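Local coordinates for porin (PDB 5DL7), which probably acts as an outer-membrane porin, a beta-barrel channel for the passage of small solutes, with vanillate a putative substrate, at residues R188-D196 / S256-N264; M285-F295 / V304-K315. One frame throughout, in Å; residues are numbered along the deposited sequence.

Contact 1. Residues R188-D196 / S256-N264; sequences RFNKAATTD and SKKIGEVDN. With CA (calcium ion), chain B; C8E ((hydroxyethyloxy)tri(ethyloxy)octane), chain L.
Ile259 is the bump of this contact, and it enters a hollow formed by Phe189, Lys191 and Ala193. Its two branches divide the work. Ile259 CD1 sits over one face of the Phe189 ring, off its centre, 3.6 Å from Phe189 CG and 23° off the ring normal at the centroid, a CH-pi contact; Arg188 CG lies against the opposite face, toward its rim. Ile259 CG2 drops between Ala193 CB (3.5 Å) and Lys191 O (3.4 Å). The first torsion of Ile259 (chi1 68°) tucks CG1 between the backbone N and the carbonyl carbon and leaves CG2 beside that N, which splits the two methyl ends between ring and backbone. Val262 CG2 reaches the same ring obliquely, and Glu261 O lies at its edge.

The type I turn from Lys257 to Gly260 presents Ile259 O to Asn190 N, a nearly straight hydrogen bond (3.0 Å, 166° at the hydrogen). Gly260 leaves a shallow dip where the Asn190 amide rests, Asn190 ND2 lying 3.3 Å from Gly260 CA. At the far end, extended Lys258 runs past Ala193 and donates from Lys258 NZ to Thr194 O (2.9 Å) in the carbonyl plane, while Thr195 OG1 is bonded to Lys220 O.

Just beyond the turn, both carboxylate oxygens of Glu261 grip a calcium ion that Glu253 and four waters also bind, one water donating to Val262 O. Ile259, set between Phe189 and Ala193, thus joins a loop segment to the short, calcium-bordered connection leading into strand 263-275, probably on the extracellular side of an OprD-type barrel.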
loop_
_atom_site.group_PDB
_atom_site.type_symbol
_atom_site.label_atom_id
_atom_site.label_comp_id
_atom_site.label_asym_id
_atom_site.label_seq_id
_atom_site.Cartn_x
_atom_site.Cartn_y
_atom_site.Cartn_z
ATOM N N ARG A 188 9.970 -9.215 -14.366
ATOM C CA ARG A 188 10.917 -8.096 -14.189
ATOM C C ARG A 188 12.344 -8.547 -13.864
ATOM O O ARG A 188 13.381 -8.023 -14.365
ATOM C CB ARG A 188 10.368 -7.170 -13.133
ATOM C CG ARG A 188 11.085 -5.919 -12.839
ATOM C CD ARG A 188 10.179 -5.046 -11.928
ATOM N NE ARG A 188 8.966 -4.648 -12.589
ATOM C CZ ARG A 188 7.881 -4.027 -12.052
ATOM N NH1 ARG A 188 7.869 -3.785 -10.763
ATOM N NH2 ARG A 188 6.845 -3.724 -12.656
ATOM N N PHE A 189 12.394 -9.629 -13.074
ATOM C CA PHE A 189 13.580 -10.266 -12.603
ATOM C C PHE A 189 13.607 -11.737 -12.932
ATOM O O PHE A 189 12.712 -12.249 -13.638
ATOM C CB PHE A 189 13.748 -9.975 -11.090
ATOM C CG PHE A 189 13.657 -8.559 -10.693
ATOM C CD1 PHE A 189 14.697 -7.642 -10.997
ATOM C CD2 PHE A 189 12.532 -8.049 -10.134
ATOM C CE1 PHE A 189 14.586 -6.288 -10.718
ATOM C CE2 PHE A 189 12.440 -6.691 -9.769
ATOM C CZ PHE A 189 13.415 -5.828 -10.068
ATOM N N ASN A 190 14.653 -12.463 -12.489
ATOM C CA ASN A 190 14.814 -13.842 -12.921
ATOM C C ASN A 190 13.749 -14.717 -12.287
ATOM O O ASN A 190 13.485 -15.828 -12.882
ATOM C CB ASN A 190 16.136 -14.474 -12.441
ATOM C CG ASN A 190 17.436 -13.933 -13.124
ATOM O OD1 ASN A 190 17.306 -13.401 -14.141
ATOM N ND2 ASN A 190 18.483 -14.245 -12.567
ATOM N N LYS A 191 13.274 -14.420 -11.088
ATOM C CA LYS A 191 12.297 -15.259 -10.368
ATOM C C LYS A 191 11.794 -14.463 -9.229
ATOM O O LYS A 191 12.415 -13.452 -8.923
ATOM C CB LYS A 191 13.030 -16.542 -9.892
ATOM C CG LYS A 191 14.197 -16.300 -8.878
ATOM C CD LYS A 191 14.847 -17.629 -8.471
ATOM C CE LYS A 191 13.929 -18.438 -7.626
ATOM N NZ LYS A 191 14.664 -19.694 -7.418
ATOM N N ALA A 192 10.755 -14.949 -8.584
ATOM C CA ALA A 192 10.384 -14.460 -7.240
ATOM C C ALA A 192 11.335 -15.222 -6.288
ATOM O O ALA A 192 11.655 -16.413 -6.501
ATOM C CB ALA A 192 8.919 -14.818 -6.967
ATOM N N ALA A 193 11.840 -14.632 -5.234
ATOM C CA ALA A 193 12.750 -15.245 -4.333
ATOM C C ALA A 193 12.473 -14.898 -2.901
ATOM O O ALA A 193 11.879 -13.896 -2.592
ATOM C CB ALA A 193 14.191 -14.840 -4.617
ATOM N N THR A 194 12.952 -15.753 -2.015
ATOM C CA THR A 194 12.820 -15.465 -0.603
ATOM C C THR A 194 14.214 -15.492 0.009
ATOM O O THR A 194 15.200 -16.063 -0.491
ATOM C CB THR A 194 11.881 -16.382 0.148
ATOM O OG1 THR A 194 12.453 -17.681 0.026
ATOM C CG2 THR A 194 10.460 -16.400 -0.393
ATOM N N THR A 195 14.285 -14.977 1.218
ATOM C CA THR A 195 15.538 -14.908 1.948
ATOM C C THR A 195 15.324 -14.840 3.443
ATOM O O THR A 195 14.191 -14.806 3.885
ATOM C CB THR A 195 16.379 -13.657 1.378
ATOM O OG1 THR A 195 17.735 -13.741 1.815
ATOM C CG2 THR A 195 15.737 -12.374 1.804
ATOM N N ASP A 196 16.370 -14.751 4.212
ATOM C CA ASP A 196 16.053 -14.804 5.585
ATOM C C ASP A 196 16.032 -13.544 6.369
ATOM O O ASP A 196 15.900 -13.626 7.623
ATOM C CB ASP A 196 16.810 -15.753 6.287
ATOM C CG ASP A 196 18.177 -15.545 6.155
ATOM O OD1 ASP A 196 18.651 -14.486 5.894
ATOM O OD2 ASP A 196 18.819 -16.663 6.165
ATOM N N SER A 256 24.393 -12.924 -3.096
ATOM C CA SER A 256 24.272 -13.991 -4.072
ATOM C C SER A 256 23.341 -13.703 -5.169
ATOM O O SER A 256 23.080 -14.537 -6.065
ATOM C CB SER A 256 24.045 -15.374 -3.370
ATOM O OG SER A 256 22.769 -15.336 -2.865
ATOM N N LYS A 257 22.726 -12.577 -5.188
ATOM C CA LYS A 257 21.806 -12.068 -6.215
ATOM C C LYS A 257 20.773 -13.018 -6.704
ATOM O O LYS A 257 20.651 -13.420 -7.909
ATOM C CB LYS A 257 22.548 -11.369 -7.362
ATOM C CG LYS A 257 23.575 -12.105 -7.961
ATOM C CD LYS A 257 24.139 -11.340 -9.228
ATOM C CE LYS A 257 25.232 -12.144 -9.863
ATOM N NZ LYS A 257 26.471 -12.009 -9.114
ATOM N N LYS A 258 19.916 -13.383 -5.759
ATOM C CA LYS A 258 18.965 -14.500 -6.060
ATOM C C LYS A 258 18.035 -14.197 -7.147
ATOM O O LYS A 258 17.419 -15.123 -7.740
ATOM C CB LYS A 258 18.170 -14.770 -4.792
ATOM C CG LYS A 258 19.025 -15.344 -3.690
ATOM C CD LYS A 258 18.133 -15.640 -2.482
ATOM C CE LYS A 258 18.913 -16.435 -1.498
ATOM N NZ LYS A 258 17.966 -16.778 -0.384
ATOM N N ILE A 259 17.727 -12.954 -7.501
ATOM C CA ILE A 259 16.742 -12.561 -8.572
ATOM C C ILE A 259 17.516 -12.011 -9.834
ATOM O O ILE A 259 16.909 -11.600 -10.792
ATOM C CB ILE A 259 15.571 -11.679 -8.200
ATOM C CG1 ILE A 259 16.040 -10.221 -7.810
ATOM C CG2 ILE A 259 14.860 -12.271 -6.945
ATOM C CD1 ILE A 259 14.944 -9.303 -7.428
ATOM N N GLY A 260 18.754 -12.166 -9.773
ATOM C CA GLY A 260 19.670 -11.688 -10.826
ATOM C C GLY A 260 20.034 -10.224 -10.722
ATOM O O GLY A 260 19.915 -9.609 -9.634
ATOM N N GLU A 261 20.386 -9.632 -11.844
ATOM C CA GLU A 261 20.654 -8.205 -11.939
ATOM C C GLU A 261 19.508 -7.366 -11.477
ATOM O O GLU A 261 18.362 -7.581 -11.823
ATOM C CB GLU A 261 21.088 -7.867 -13.309
ATOM C CG GLU A 261 21.461 -6.427 -13.611
ATOM C CD GLU A 261 22.719 -5.961 -12.826
ATOM O OE1 GLU A 261 23.494 -6.758 -12.289
ATOM O OE2 GLU A 261 22.981 -4.683 -12.959
ATOM N N VAL A 262 19.836 -6.333 -10.672
ATOM C CA VAL A 262 18.872 -5.325 -10.278
ATOM C C VAL A 262 19.573 -4.000 -10.496
ATOM O O VAL A 262 20.642 -3.774 -9.964
ATOM C CB VAL A 262 18.469 -5.472 -8.765
ATOM C CG1 VAL A 262 17.544 -4.321 -8.336
ATOM C CG2 VAL A 262 17.865 -6.825 -8.473
ATOM N N ASP A 263 18.981 -3.148 -11.228
ATOM C CA ASP A 263 19.644 -1.851 -11.673
ATOM C C ASP A 263 18.552 -0.839 -12.016
ATOM O O ASP A 263 18.033 -0.827 -13.088
ATOM C CB ASP A 263 20.623 -2.132 -12.855
ATOM C CG ASP A 263 21.187 -0.841 -13.352
ATOM O OD1 ASP A 263 21.842 -0.200 -12.462
ATOM O OD2 ASP A 263 21.177 -0.414 -14.522
ATOM N N ASN A 264 18.144 -0.070 -11.010
ATOM C CA ASN A 264 17.009 0.798 -11.209
ATOM C C ASN A 264 17.173 2.110 -10.413
ATOM O O ASN A 264 17.565 2.079 -9.271
ATOM C CB ASN A 264 15.731 0.080 -10.735
ATOM C CG ASN A 264 14.531 0.938 -10.975
ATOM O OD1 ASN A 264 14.012 1.619 -10.062
ATOM N ND2 ASN A 264 13.983 0.857 -12.215
HETATM CA CA CA B . 24.570 -4.806 -11.114
HETATM C C11 C8E L . 21.610 7.804 -13.066
HETATM O O12 C8E L . 20.222 7.246 -13.218
HETATM C C13 C8E L . 19.447 8.030 -14.092
HETATM C C14 C8E L . 19.964 7.796 -15.513
HETATM O O15 C8E L . 20.199 6.365 -15.832
HETATM C C16 C8E L . 20.325 6.306 -17.239
HETATM C C17 C8E L . 20.404 4.853 -17.626
HETATM O O18 C8E L . 21.613 4.344 -17.058
HETATM C C19 C8E L . 21.810 2.962 -17.452
HETATM C C20 C8E L . 22.779 2.271 -16.528
HETATM O O21 C8E L . 22.187 1.819 -15.257
HETATM O O HOH W 1 23.211 -2.955 -10.415
HETATM O O HOH W 2 25.643 -3.170 -12.610
HETATM O O HOH W 3 26.062 -3.851 -9.526
HETATM O O HOH W 4 26.563 -5.849 -11.998
#

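Contact 2. Residues M285-F295 / V304-K315; sequences MQSFGSTGLPF and VLDFMSSDYSNK. With C8E ((hydroxyethyloxy)tri(ethyloxy)octane), chain L.
Met285 packs into a small apolar centre between Leu305 and Tyr312, where the end of barrel strand 278-288 meets the loop that follows it. This long connection reaches strands 363-375 and 384-395, consistent with a loop folded into the barrel, as in OprD-type porins. Met285 and Leu305 lie alongside, running opposite ways, with Met285 CG 3.8 Å from Leu305 CD1. Because CG stands beside the backbone N (chi1 -43°) and the chain bends at its last torsion, Met285 CE turns onto Tyr312 CB at 3.7 Å, the methionine lying roughly perpendicular to the tyrosine side chain.

Outside this centre the backbones close up. Gly292 CA lies 3.6 Å from Lys315 N, with no side chain between, and the neighbouring Leu293 N gives Ser313 O a weak bond, long at 3.4 Å although almost straight (176°). The partner loop is braced from within: Ser310 OG accepts from Tyr312 N in an ST turn, and Asp311 OD1 accepts from Ser313 N (3.0 Å) in an Asx turn, approached from above the carboxylate plane. Asp311 OD2 faces the edge of the Phe295 ring, 3.4 Å from Phe295 CZ, with ring and carboxylate planes 58° apart; this same oxygen forms a salt bridge with Arg188.

At the polar edge, Lys315 lays its aliphatic chain along the turn at Gly289-Thr291, while NZ goes on to a salt bridge with Asp354. Lys315 CE thereby rests 3.3 Å from Gly289 O and 3.4 Å from Ser290 O.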
loop_
_atom_site.group_PDB
_atom_site.type_symbol
_atom_site.label_atom_id
_atom_site.label_comp_id
_atom_site.label_asym_id
_atom_site.label_seq_id
_atom_site.Cartn_x
_atom_site.Cartn_y
_atom_site.Cartn_z
ATOM N N MET A 285 6.117 9.884 -13.598
ATOM C CA MET A 285 7.066 8.899 -13.133
ATOM C C MET A 285 7.981 8.491 -14.240
ATOM O O MET A 285 7.586 8.457 -15.379
ATOM C CB MET A 285 6.439 7.650 -12.476
ATOM C CG MET A 285 5.290 7.918 -11.517
ATOM S SD MET A 285 4.913 6.591 -10.395
ATOM C CE MET A 285 4.235 5.357 -11.524
ATOM N N GLN A 286 9.175 8.103 -13.847
ATOM C CA GLN A 286 10.066 7.431 -14.795
ATOM C C GLN A 286 11.053 6.481 -14.174
ATOM O O GLN A 286 11.667 6.769 -13.152
ATOM C CB GLN A 286 10.837 8.494 -15.623
ATOM C CG GLN A 286 11.768 7.974 -16.700
ATOM C CD GLN A 286 12.312 9.055 -17.646
ATOM O OE1 GLN A 286 11.846 10.180 -17.624
ATOM N NE2 GLN A 286 13.160 8.635 -18.594
ATOM N N SER A 287 11.166 5.300 -14.800
ATOM C CA SER A 287 12.169 4.382 -14.489
ATOM C C SER A 287 13.398 4.489 -15.309
ATOM O O SER A 287 13.315 4.616 -16.550
ATOM C CB SER A 287 11.506 2.964 -14.672
ATOM O OG SER A 287 12.374 1.964 -14.253
ATOM N N PHE A 288 14.560 4.313 -14.668
ATOM C CA PHE A 288 15.843 4.324 -15.364
ATOM C C PHE A 288 16.648 3.087 -14.989
ATOM O O PHE A 288 16.589 2.667 -13.863
ATOM C CB PHE A 288 16.754 5.519 -14.940
ATOM C CG PHE A 288 16.054 6.866 -15.149
ATOM C CD1 PHE A 288 15.206 7.363 -14.220
ATOM C CD2 PHE A 288 16.308 7.586 -16.390
ATOM C CE1 PHE A 288 14.538 8.576 -14.462
ATOM C CE2 PHE A 288 15.789 8.879 -16.543
ATOM C CZ PHE A 288 14.905 9.334 -15.563
ATOM N N GLY A 289 17.497 2.610 -15.929
ATOM C CA GLY A 289 18.341 1.485 -15.580
ATOM C C GLY A 289 17.945 0.165 -16.258
ATOM O O GLY A 289 17.004 0.176 -17.005
ATOM N N SER A 290 18.769 -0.827 -16.043
ATOM C CA SER A 290 18.570 -2.157 -16.755
ATOM C C SER A 290 17.339 -2.932 -16.342
ATOM O O SER A 290 16.934 -3.844 -17.092
ATOM C CB SER A 290 19.775 -3.089 -16.492
ATOM O OG SER A 290 20.916 -2.425 -16.949
ATOM N N THR A 291 16.747 -2.638 -15.238
ATOM C CA THR A 291 15.546 -3.284 -14.715
ATOM C C THR A 291 14.491 -2.405 -14.290
ATOM O O THR A 291 14.769 -1.207 -14.024
ATOM C CB THR A 291 15.916 -4.326 -13.610
ATOM O OG1 THR A 291 16.208 -3.628 -12.309
ATOM C CG2 THR A 291 17.043 -5.221 -13.945
ATOM N N GLY A 292 13.347 -2.941 -13.926
ATOM C CA GLY A 292 12.360 -2.195 -13.245
ATOM C C GLY A 292 12.686 -2.133 -11.764
ATOM O O GLY A 292 13.676 -2.571 -11.258
ATOM N N LEU A 293 11.749 -1.551 -11.042
ATOM C CA LEU A 293 11.847 -1.283 -9.613
ATOM C C LEU A 293 11.519 -2.545 -8.729
ATOM O O LEU A 293 10.452 -3.087 -8.879
ATOM C CB LEU A 293 10.837 -0.229 -9.169
ATOM C CG LEU A 293 10.797 0.220 -7.714
ATOM C CD1 LEU A 293 12.082 0.883 -7.283
ATOM C CD2 LEU A 293 9.549 1.012 -7.417
ATOM N N PRO A 294 12.438 -2.960 -7.917
ATOM C CA PRO A 294 12.098 -4.021 -6.909
ATOM C C PRO A 294 11.495 -3.469 -5.660
ATOM O O PRO A 294 11.758 -2.345 -5.246
ATOM C CB PRO A 294 13.444 -4.691 -6.536
ATOM C CG PRO A 294 14.404 -3.468 -6.629
ATOM C CD PRO A 294 13.865 -2.569 -7.731
ATOM N N PHE A 295 10.685 -4.337 -4.995
ATOM C CA PHE A 295 10.107 -4.037 -3.685
ATOM C C PHE A 295 9.641 -5.339 -3.037
ATOM O O PHE A 295 9.615 -6.342 -3.766
ATOM C CB PHE A 295 8.996 -2.934 -3.757
ATOM C CG PHE A 295 7.983 -3.132 -4.885
ATOM C CD1 PHE A 295 6.830 -3.898 -4.628
ATOM C CD2 PHE A 295 8.162 -2.509 -6.137
ATOM C CE1 PHE A 295 5.917 -4.080 -5.610
ATOM C CE2 PHE A 295 7.305 -2.724 -7.161
ATOM C CZ PHE A 295 6.176 -3.550 -6.913
ATOM N N VAL A 304 4.821 7.092 -6.151
ATOM C CA VAL A 304 3.790 8.015 -5.758
ATOM C C VAL A 304 2.438 7.721 -6.290
ATOM O O VAL A 304 1.438 8.037 -5.689
ATOM C CB VAL A 304 4.230 9.491 -6.030
ATOM C CG1 VAL A 304 4.106 9.847 -7.400
ATOM C CG2 VAL A 304 3.193 10.469 -5.420
ATOM N N LEU A 305 2.402 7.279 -7.509
ATOM C CA LEU A 305 1.076 6.988 -8.196
ATOM C C LEU A 305 0.684 5.574 -7.802
ATOM O O LEU A 305 1.403 4.599 -8.124
ATOM C CB LEU A 305 1.147 7.232 -9.735
ATOM C CG LEU A 305 1.674 8.550 -10.162
ATOM C CD1 LEU A 305 1.605 8.638 -11.674
ATOM C CD2 LEU A 305 0.778 9.629 -9.505
ATOM N N ASP A 306 -0.352 5.387 -7.010
ATOM C CA ASP A 306 -0.752 4.057 -6.464
ATOM C C ASP A 306 -2.091 3.625 -7.085
ATOM O O ASP A 306 -3.162 3.649 -6.536
ATOM C CB ASP A 306 -0.963 4.149 -4.965
ATOM C CG ASP A 306 -2.009 5.222 -4.549
ATOM O OD1 ASP A 306 -2.314 6.373 -5.303
ATOM O OD2 ASP A 306 -2.570 5.031 -3.363
ATOM N N PHE A 307 -2.036 3.241 -8.354
ATOM C CA PHE A 307 -3.263 2.846 -9.143
ATOM C C PHE A 307 -3.731 1.411 -8.917
ATOM O O PHE A 307 -2.877 0.581 -8.417
ATOM C CB PHE A 307 -2.901 3.075 -10.609
ATOM C CG PHE A 307 -3.198 4.515 -11.066
ATOM C CD1 PHE A 307 -2.460 5.581 -10.598
ATOM C CD2 PHE A 307 -4.233 4.799 -11.893
ATOM C CE1 PHE A 307 -2.696 6.892 -11.063
ATOM C CE2 PHE A 307 -4.531 6.116 -12.312
ATOM C CZ PHE A 307 -3.763 7.168 -11.872
ATOM N N MET A 308 -4.946 1.121 -9.162
ATOM C CA MET A 308 -5.665 -0.073 -8.808
ATOM C C MET A 308 -5.134 -1.302 -9.565
ATOM O O MET A 308 -5.009 -2.405 -8.965
ATOM C CB MET A 308 -7.142 0.079 -8.952
ATOM C CG MET A 308 -7.641 1.096 -7.927
ATOM S SD MET A 308 -9.386 1.611 -8.414
ATOM C CE MET A 308 -10.279 0.091 -8.369
ATOM N N SER A 309 -4.887 -1.153 -10.868
ATOM C CA SER A 309 -4.908 -2.326 -11.756
ATOM C C SER A 309 -3.472 -2.658 -12.292
ATOM O O SER A 309 -3.395 -3.605 -13.083
ATOM C CB SER A 309 -5.841 -2.138 -12.951
ATOM O OG SER A 309 -7.149 -1.885 -12.445
ATOM N N SER A 310 -2.453 -1.870 -11.936
ATOM C CA SER A 310 -1.067 -2.134 -12.312
ATOM C C SER A 310 -0.191 -1.362 -11.363
ATOM O O SER A 310 -0.618 -0.342 -10.801
ATOM C CB SER A 310 -0.774 -1.606 -13.747
ATOM O OG SER A 310 0.631 -1.654 -14.156
ATOM N N ASP A 311 1.085 -1.717 -11.315
ATOM C CA ASP A 311 2.076 -0.990 -10.557
ATOM C C ASP A 311 2.727 0.165 -11.274
ATOM O O ASP A 311 3.387 0.976 -10.561
ATOM C CB ASP A 311 3.045 -1.907 -9.862
ATOM C CG ASP A 311 4.046 -2.492 -10.663
ATOM O OD1 ASP A 311 4.285 -2.191 -11.881
ATOM O OD2 ASP A 311 5.028 -2.926 -10.043
ATOM N N TYR A 312 2.611 0.248 -12.589
ATOM C CA TYR A 312 3.203 1.375 -13.392
ATOM C C TYR A 312 4.681 1.564 -13.136
ATOM O O TYR A 312 5.218 2.620 -13.433
ATOM C CB TYR A 312 2.392 2.674 -13.206
ATOM C CG TYR A 312 1.104 2.702 -13.952
ATOM C CD1 TYR A 312 -0.001 2.219 -13.382
ATOM C CD2 TYR A 312 1.000 3.310 -15.129
ATOM C CE1 TYR A 312 -1.237 2.174 -14.068
ATOM C CE2 TYR A 312 -0.173 3.337 -15.846
ATOM C CZ TYR A 312 -1.293 2.786 -15.315
ATOM O OH TYR A 312 -2.501 2.715 -16.003
ATOM N N SER A 313 5.399 0.484 -12.745
ATOM C CA SER A 313 6.785 0.532 -12.281
ATOM C C SER A 313 7.743 -0.312 -13.142
ATOM O O SER A 313 8.823 -0.757 -12.610
ATOM C CB SER A 313 6.878 0.182 -10.754
ATOM O OG SER A 313 6.023 1.112 -9.977
ATOM N N ASN A 314 7.394 -0.536 -14.403
ATOM C CA ASN A 314 8.209 -1.381 -15.292
ATOM C C ASN A 314 9.471 -0.698 -15.707
ATOM O O ASN A 314 9.582 0.579 -15.672
ATOM C CB ASN A 314 7.359 -1.711 -16.491
ATOM C CG ASN A 314 6.203 -2.593 -16.107
ATOM O OD1 ASN A 314 6.403 -3.773 -15.760
ATOM N ND2 ASN A 314 4.973 -2.072 -16.045
ATOM N N LYS A 315 10.421 -1.500 -16.183
ATOM C CA LYS A 315 11.670 -1.047 -16.799
ATOM C C LYS A 315 11.336 0.016 -17.915
ATOM O O LYS A 315 10.497 -0.188 -18.810
ATOM C CB LYS A 315 12.454 -2.209 -17.373
ATOM C CG LYS A 315 13.802 -1.730 -17.900
ATOM C CD LYS A 315 14.506 -2.333 -18.983
ATOM C CE LYS A 315 15.800 -1.722 -19.457
ATOM N NZ LYS A 315 15.699 -1.014 -20.654
HETATM C C11 C8E L . 21.610 7.804 -13.066
HETATM O O12 C8E L . 20.222 7.246 -13.218
HETATM C C13 C8E L . 19.447 8.030 -14.092
HETATM C C14 C8E L . 19.964 7.796 -15.513
HETATM O O15 C8E L . 20.199 6.365 -15.832
HETATM C C16 C8E L . 20.325 6.306 -17.239
HETATM C C17 C8E L . 20.404 4.853 -17.626
HETATM O O18 C8E L . 21.613 4.344 -17.058
HETATM C C19 C8E L . 21.810 2.962 -17.452
HETATM C C20 C8E L . 22.779 2.271 -16.528
HETATM O O21 C8E L . 22.187 1.819 -15.257
#

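Overall arrangement
The contacts sit on adjacent, consecutive strands, contact 1 on 263-275 and contact 2 on 278-288, with centres about 16 Å apart. Contact 2 is the more buried: none of its touching residues is exposed. Contact 1, about 21 Å from the chain centre against 14 Å, has four exposed touching residues and lies beside a calcium ion. Both have an apolar patch; contact 1 adds two hydrogen bonds across, contact 2 close backbone packing, one weak bond and turns held within its loop. They join through Asn264 ND2 with Thr291 O and Asp263 OD2 with Ser290 N, both probable hydrogen bonds. Arg188 NH2 also bonds Asn314 OD1, and one detergent molecule touches both contacts.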